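Local coordinates for protein BIFUNCTIONAL PROTEIN Proline utilization A (PutA) (Corynebacterium freiburgense, PDB 5UX5) that probably oxidises proline to glutamate in two steps, pairing an FAD-dependent proline dehydrogenase with an NAD-dependent aldehyde dehydrogenase in one chain, at residues Ser11-Leu17 against Met334-Arg339. Numbering follows the deposited sequence.
Sequences SYINRDL and MDYILR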
# COMPACT_ATOMS: atom_id res chain seq x y z
N SER A 11 15.44 13.80 38.00
CA SER A 11 15.93 13.13 39.20
C SER A 11 16.19 11.63 39.00
O SER A 11 16.76 10.99 39.90
CB SER A 11 14.92 13.33 40.32
OG SER A 11 13.75 12.56 40.07
N TYR A 12 15.80 11.05 37.87
CA TYR A 12 16.16 9.66 37.64
C TYR A 12 17.62 9.49 37.18
O TYR A 12 18.18 8.40 37.33
CB TYR A 12 15.20 9.02 36.61
CG TYR A 12 15.02 9.73 35.27
CD1 TYR A 12 15.98 9.60 34.26
CD2 TYR A 12 13.88 10.47 34.99
CE1 TYR A 12 15.82 10.23 33.02
CE2 TYR A 12 13.70 11.10 33.73
CZ TYR A 12 14.68 10.98 32.75
OH TYR A 12 14.55 11.60 31.50
N ILE A 13 18.27 10.54 36.66
CA ILE A 13 19.66 10.41 36.22
C ILE A 13 20.59 10.27 37.42
O ILE A 13 20.37 10.88 38.47
CB ILE A 13 20.08 11.60 35.35
CG1 ILE A 13 19.08 11.81 34.22
CG2 ILE A 13 21.45 11.37 34.75
CD1 ILE A 13 19.56 12.88 33.25
N ASN A 14 21.62 9.44 37.28
CA ASN A 14 22.59 9.18 38.33
C ASN A 14 23.80 8.51 37.69
O ASN A 14 23.81 8.22 36.49
CB ASN A 14 22.01 8.26 39.39
CG ASN A 14 21.66 6.94 38.81
OD1 ASN A 14 22.49 6.02 38.76
ND2 ASN A 14 20.47 6.85 38.25
N ARG A 15 24.78 8.16 38.52
CA ARG A 15 26.04 7.60 38.02
C ARG A 15 26.30 6.17 38.48
O ARG A 15 27.45 5.73 38.49
CB ARG A 15 27.21 8.51 38.40
CG ARG A 15 27.05 9.95 37.97
CD ARG A 15 28.22 10.47 37.14
NE ARG A 15 29.52 9.97 37.59
CZ ARG A 15 30.55 9.76 36.78
NH1 ARG A 15 30.44 10.01 35.45
NH2 ARG A 15 31.70 9.29 37.28
N ASP A 16 25.27 5.41 38.87
CA ASP A 16 25.51 4.04 39.32
C ASP A 16 26.15 3.20 38.22
O ASP A 16 27.14 2.50 38.45
CB ASP A 16 24.21 3.41 39.83
CG ASP A 16 23.73 4.06 41.11
OD1 ASP A 16 24.58 4.54 41.89
OD2 ASP A 16 22.50 4.12 41.33
N LEU A 17 25.60 3.27 37.00
CA LEU A 17 26.19 2.52 35.88
C LEU A 17 27.66 2.92 35.65
O LEU A 17 28.51 2.05 35.41
CB LEU A 17 25.36 2.74 34.61
CG LEU A 17 24.24 1.75 34.37
CD1 LEU A 17 23.60 2.00 33.05
CD2 LEU A 17 24.82 0.36 34.37
N MET A 334 16.43 0.27 31.78
CA MET A 334 16.84 -0.54 32.93
C MET A 334 17.16 0.35 34.12
O MET A 334 16.63 0.16 35.23
CB MET A 334 18.05 -1.35 32.51
CG MET A 334 18.61 -2.30 33.46
SD MET A 334 20.03 -2.94 32.57
CE MET A 334 21.03 -1.49 32.58
N ASP A 335 18.00 1.36 33.89
CA ASP A 335 18.42 2.30 34.92
C ASP A 335 17.23 2.92 35.64
O ASP A 335 17.23 3.06 36.86
CB ASP A 335 19.24 3.39 34.22
CG ASP A 335 20.19 4.11 35.13
OD1 ASP A 335 19.78 4.53 36.24
OD2 ASP A 335 21.34 4.28 34.69
N TYR A 336 16.22 3.33 34.88
CA TYR A 336 15.10 4.08 35.44
C TYR A 336 14.24 3.20 36.33
O TYR A 336 13.75 3.64 37.38
CB TYR A 336 14.29 4.67 34.29
CG TYR A 336 13.00 5.41 34.65
CD1 TYR A 336 11.83 4.73 34.96
CD2 TYR A 336 12.95 6.80 34.59
CE1 TYR A 336 10.66 5.41 35.27
CE2 TYR A 336 11.78 7.49 34.88
CZ TYR A 336 10.64 6.79 35.22
OH TYR A 336 9.49 7.50 35.51
N ILE A 337 14.03 1.94 35.93
CA ILE A 337 12.93 1.15 36.46
C ILE A 337 13.41 0.31 37.64
O ILE A 337 12.62 -0.02 38.54
CB ILE A 337 12.31 0.29 35.34
CG1 ILE A 337 10.86 -0.06 35.65
CG2 ILE A 337 13.11 -0.95 35.08
CD1 ILE A 337 9.99 1.14 35.76
N LEU A 338 14.70 -0.04 37.66
CA LEU A 338 15.28 -0.85 38.74
C LEU A 338 15.71 0.03 39.93
O LEU A 338 16.89 0.16 40.27
CB LEU A 338 16.45 -1.67 38.23
CG LEU A 338 16.07 -2.97 37.57
CD1 LEU A 338 17.32 -3.70 37.18
CD2 LEU A 338 15.21 -3.81 38.52
N ARG A 339 14.70 0.57 40.61
CA ARG A 339 14.83 1.42 41.78
C ARG A 339 13.79 1.00 42.80
O ARG A 339 12.79 0.37 42.46
CB ARG A 339 14.58 2.90 41.46
CG ARG A 339 15.28 3.33 40.29
CD ARG A 339 15.26 4.81 40.13
NE ARG A 339 16.19 5.05 39.05
CZ ARG A 339 16.87 6.15 38.87
NH1 ARG A 339 16.72 7.17 39.69
NH2 ARG A 339 17.69 6.22 37.84
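Buried charge at the end of a barrel helix can be met by a segment far away in sequence that is irregular until it enters a helix, and residues 11-17 of this PutA illustrate the principle. Tyr12 comes first: its ring offers a face to the edge of Tyr336 in an offset edge-to-face pair, centroids 5.3 Å apart and planes at 61°, while Tyr12 CB lies over one face of the Arg339 guanidinium. Asn14 then works with both ends of its amide. Asn14 ND2 donates to Asp335 OD1 (3.1 Å, nearly straight), and Asn14 OD1 accepts from the backbone N of Asp16 at 2.8 Å, an Asx turn that leads into helix 16-31. Arg339 NE donates to Asp335 O (3.1 Å), and the Asp335 carboxylate forms salt bridges with Arg451 and Arg367; Arg367 pairs with Asp16 as well, so Asp335 sits among several arginines. Leu17 closes the segment, its CD1 3.6 Å from OD2 of Asp335 and 4.4 Å from CE of Met334, whose side chain lies about 10 Å from the FAD. Helix 323-337, lying between strands 293-298 and 345-350 in sequence, belongs to the helical layer around the parallel barrel, and residues 11-17 pack on its C-terminal end in a TIM-barrel-type proline dehydrogenase domain.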